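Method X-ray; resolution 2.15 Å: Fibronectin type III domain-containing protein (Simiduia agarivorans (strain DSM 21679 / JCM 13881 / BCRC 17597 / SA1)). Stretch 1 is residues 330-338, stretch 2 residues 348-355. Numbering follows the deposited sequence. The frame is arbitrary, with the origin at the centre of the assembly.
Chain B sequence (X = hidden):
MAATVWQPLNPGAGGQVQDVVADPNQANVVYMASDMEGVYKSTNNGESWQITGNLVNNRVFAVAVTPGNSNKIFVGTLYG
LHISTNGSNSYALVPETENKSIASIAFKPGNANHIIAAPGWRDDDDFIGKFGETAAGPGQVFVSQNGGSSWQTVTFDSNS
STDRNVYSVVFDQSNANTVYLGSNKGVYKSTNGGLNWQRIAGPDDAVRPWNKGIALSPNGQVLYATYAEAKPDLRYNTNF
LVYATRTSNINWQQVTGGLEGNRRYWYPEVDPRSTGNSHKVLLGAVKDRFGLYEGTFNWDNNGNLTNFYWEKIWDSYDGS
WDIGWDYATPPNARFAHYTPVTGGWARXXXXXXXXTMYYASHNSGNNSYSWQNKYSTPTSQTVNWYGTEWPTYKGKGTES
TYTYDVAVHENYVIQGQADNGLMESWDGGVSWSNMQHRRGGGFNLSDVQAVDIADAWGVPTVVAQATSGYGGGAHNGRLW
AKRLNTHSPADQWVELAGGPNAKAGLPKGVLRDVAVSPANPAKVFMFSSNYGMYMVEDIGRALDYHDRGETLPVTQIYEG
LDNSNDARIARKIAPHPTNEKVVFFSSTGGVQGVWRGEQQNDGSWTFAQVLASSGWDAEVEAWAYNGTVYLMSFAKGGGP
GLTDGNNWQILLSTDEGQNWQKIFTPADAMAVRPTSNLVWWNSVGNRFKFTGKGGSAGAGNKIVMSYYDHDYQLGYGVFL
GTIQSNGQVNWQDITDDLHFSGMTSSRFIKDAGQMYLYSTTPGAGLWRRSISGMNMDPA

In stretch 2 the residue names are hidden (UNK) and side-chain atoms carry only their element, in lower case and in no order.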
# COMPACT_ATOMS: atom_id res chain seq x y z
N PRO B 330 -12.10 29.80 20.30
CA PRO B 330 -12.39 31.17 19.86
C PRO B 330 -11.31 32.16 20.28
O PRO B 330 -10.53 31.84 21.19
CB PRO B 330 -13.72 31.50 20.56
CG PRO B 330 -14.33 30.18 20.84
CD PRO B 330 -13.19 29.26 21.14
N PRO B 331 -11.23 33.32 19.64
CA PRO B 331 -10.25 34.32 20.08
C PRO B 331 -10.54 34.76 21.51
O PRO B 331 -11.70 34.90 21.91
CB PRO B 331 -10.46 35.47 19.09
CG PRO B 331 -11.23 34.90 17.95
CD PRO B 331 -12.06 33.79 18.52
N ASN B 332 -9.47 34.95 22.27
CA ASN B 332 -9.55 35.67 23.54
C ASN B 332 -9.06 37.09 23.26
O ASN B 332 -7.86 37.35 23.23
CB ASN B 332 -8.72 35.00 24.63
CG ASN B 332 -8.38 35.94 25.78
OD1 ASN B 332 -7.21 36.10 26.14
ND2 ASN B 332 -9.40 36.59 26.33
N ALA B 333 -10.01 38.00 23.03
CA ALA B 333 -9.68 39.38 22.67
C ALA B 333 -9.37 40.16 23.94
O ALA B 333 -10.20 40.91 24.46
CB ALA B 333 -10.82 40.01 21.88
N ARG B 334 -8.15 39.98 24.44
CA ARG B 334 -7.72 40.64 25.67
C ARG B 334 -7.36 42.11 25.45
O ARG B 334 -7.03 42.80 26.42
CB ARG B 334 -6.55 39.90 26.32
CG ARG B 334 -5.45 39.47 25.36
CD ARG B 334 -4.24 38.95 26.13
NE ARG B 334 -3.62 39.99 26.96
CZ ARG B 334 -3.69 40.03 28.29
NH1 ARG B 334 -4.35 39.10 28.96
NH2 ARG B 334 -3.09 41.01 28.95
N PHE B 335 -7.40 42.58 24.21
CA PHE B 335 -7.46 44.01 23.92
C PHE B 335 -8.16 44.17 22.59
O PHE B 335 -8.16 43.26 21.75
CB PHE B 335 -6.07 44.66 23.88
CG PHE B 335 -5.21 44.20 22.73
CD1 PHE B 335 -5.33 44.77 21.48
CD2 PHE B 335 -4.28 43.19 22.91
CE1 PHE B 335 -4.56 44.34 20.42
CE2 PHE B 335 -3.50 42.77 21.86
CZ PHE B 335 -3.64 43.34 20.62
N ALA B 336 -8.74 45.35 22.38
CA ALA B 336 -9.43 45.64 21.13
C ALA B 336 -9.62 47.14 21.02
O ALA B 336 -10.19 47.77 21.92
CB ALA B 336 -10.78 44.92 21.07
N HIS B 337 -9.15 47.71 19.91
CA HIS B 337 -9.21 49.15 19.70
C HIS B 337 -9.71 49.47 18.30
O HIS B 337 -9.33 48.80 17.33
CB HIS B 337 -7.84 49.80 19.91
CG HIS B 337 -7.30 49.62 21.29
ND1 HIS B 337 -7.82 50.27 22.39
CD2 HIS B 337 -6.27 48.87 21.75
CE1 HIS B 337 -7.14 49.93 23.46
NE2 HIS B 337 -6.20 49.07 23.11
N TYR B 338 -10.56 50.49 18.21
CA TYR B 338 -10.89 51.07 16.92
C TYR B 338 -9.70 51.87 16.40
O TYR B 338 -8.86 52.35 17.17
CB TYR B 338 -12.10 51.99 17.04
CG TYR B 338 -13.41 51.30 17.34
CD1 TYR B 338 -14.05 50.52 16.38
CD2 TYR B 338 -14.03 51.44 18.57
CE1 TYR B 338 -15.26 49.90 16.65
CE2 TYR B 338 -15.24 50.83 18.85
CZ TYR B 338 -15.85 50.06 17.88
OH TYR B 338 -17.05 49.45 18.15
N UNK B 348 -11.18 50.50 11.27
CA UNK B 348 -10.78 49.13 11.50
C UNK B 348 -10.67 48.85 12.99
O UNK B 348 -10.91 49.72 13.83
N UNK B 349 -10.31 47.61 13.30
CA UNK B 349 -10.17 47.15 14.68
C UNK B 349 -8.87 46.37 14.81
O UNK B 349 -8.58 45.50 13.99
c UNK B 349 -11.36 46.27 15.11
c UNK B 349 -12.66 47.07 15.13
c UNK B 349 -11.10 45.65 16.48
N UNK B 350 -8.09 46.70 15.83
CA UNK B 350 -6.90 45.94 16.21
C UNK B 350 -7.22 45.10 17.43
O UNK B 350 -7.74 45.62 18.42
c UNK B 350 -1.93 45.20 13.11
n UNK B 350 -3.93 48.26 13.58
c UNK B 350 -4.85 48.35 14.60
c UNK B 350 -4.87 47.19 15.32
c UNK B 350 -5.73 46.88 16.51
c UNK B 350 -2.48 44.48 14.18
c UNK B 350 -2.35 46.47 12.82
c UNK B 350 -3.90 46.33 14.72
c UNK B 350 -3.46 45.03 14.99
c UNK B 350 -3.33 47.03 13.63
N UNK B 351 -6.92 43.80 17.37
CA UNK B 351 -7.21 42.91 18.49
C UNK B 351 -6.28 41.69 18.41
O UNK B 351 -5.24 41.75 17.75
c UNK B 351 -8.70 42.52 18.49
o UNK B 351 -9.02 41.72 19.62
N UNK B 352 -6.67 40.60 19.07
CA UNK B 352 -5.79 39.44 19.23
C UNK B 352 -6.62 38.21 19.55
O UNK B 352 -7.76 38.31 20.01
c UNK B 352 -5.48 39.97 21.66
o UNK B 352 -3.95 38.51 20.51
c UNK B 352 -4.77 39.68 20.34
N UNK B 353 -6.04 37.03 19.31
CA UNK B 353 -6.61 35.79 19.82
C UNK B 353 -5.99 35.38 21.15
O UNK B 353 -6.49 34.42 21.76
o UNK B 353 -5.07 34.34 18.59
c UNK B 353 -7.15 34.96 17.50
c UNK B 353 -6.46 34.63 18.82
N UNK B 354 -4.92 36.07 21.57
CA UNK B 354 -4.28 36.07 22.89
C UNK B 354 -2.77 36.28 22.73
O UNK B 354 -2.20 37.20 23.32
c UNK B 354 -4.51 34.79 23.71
n UNK B 354 -4.44 35.55 26.01
o UNK B 354 -2.76 34.26 25.26
c UNK B 354 -3.83 34.84 25.07
N UNK B 355 -2.13 35.43 21.94
CA UNK B 355 -0.69 35.50 21.71
C UNK B 355 -0.35 36.14 20.37
O UNK B 355 0.79 36.02 19.91
n UNK B 355 0.23 31.19 21.92
c UNK B 355 -0.06 34.11 21.78
o UNK B 355 0.83 31.59 24.05
c UNK B 355 0.25 31.93 23.02
c UNK B 355 -0.50 33.26 22.96

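Position 348 has backbone atoms and nothing beyond CA, and its backbone O lies 3.4 Å from CA of Tyr-338, a CA-H...O approach with 141° at the hydrogen. With no side-chain atom, it is Gly-348. The carbonyl O of Gly-348 also sits at the edge of the Tyr-338 ring.

Position 349 carries three carbons, one bonded to the backbone and bearing the other two, and one of these outer carbons comes within 3.9 Å of CD1 of Tyr-338. Three carbons in all, with the first bearing the other two and no heteroatom, make this valine; isoleucine would carry a fourth carbon. In Val-349, chi1 is 172° (t), and the carbon near Tyr-338 is CG2, an apolar contact between cross-strand neighbours on the same face of the sheet.

Position 350 has ten side-chain atoms: one carbon, then fused five- and six-membered rings holding eight carbons and one nitrogen. Its backbone faces His-337: N of His-337 donates to O of position 350 at 2.9 Å (158°), and N of position 350 donates to O of His-337 at 2.9 Å (162°). The indole identifies Trp-350. Although its CA-to-CB bond points to the face shared with His-337, the end of the side chain leads away from stretch 1, and the ring nitrogen is bonded elsewhere in the structure. The backbone does the pairing: two short, nearly straight bonds define an antiparallel hydrogen-bonded pair.

Position 351 shows one carbon followed by one oxygen, the oxygen 2.8 Å from O of Phe-335 and 3.4 Å from CB of Ala-333; this is Ser-351. With chi1 at -176° (t), its OG donates to O of Phe-335, so a side-chain hydroxyl here engages the main chain of the other stretch.

Position 352 has a carbon bearing one oxygen and one carbon, the outer carbon 3.4 Å from CE2 of Phe-335 and 3.7 Å from CG of Arg-334. This branching is that of threonine. Thr-352 points toward stretch 1, its CG2 making those contacts. Its OG1 accepts a 2.8 Å bond from the backbone N of position 354, which ties the turn together locally.

Position 353 repeats that pattern of one oxygen and one carbon on a branched carbon, the outer carbon 3.7 Å from CB of Pro-331, and is Thr-353. Here chi1 is 63° (p), and CG2 makes that contact. The backbone O of Thr-353 accepts from N of Asn-332 at 3.1 Å (159°).

Position 354 has two carbons, the second carrying one oxygen and one nitrogen, the nitrogen 2.8 Å from OD1 of Asn-332; this is Asn-354. Its ND2 donates to that OD1 (147°), joining two amide side chains.

Position 355 has three carbons, the third bearing oxygen and nitrogen, and its side chain stays 7.5 Å or more from stretch 1. It is Gln-355, pointing away.

The contact, burying 639 Å² in total, combines two modes. Strands 336-338 and 348-351 run antiparallel at 158°, held by the reciprocal His-337 and Trp-350 bonds. Beyond them, loop meets loop through the Asn-332 bonds to Thr-353 and Asn-354, while Thr-352 packs against Phe-335 and Arg-334.

Stretch 2 (348-355) GVWSTTNQ
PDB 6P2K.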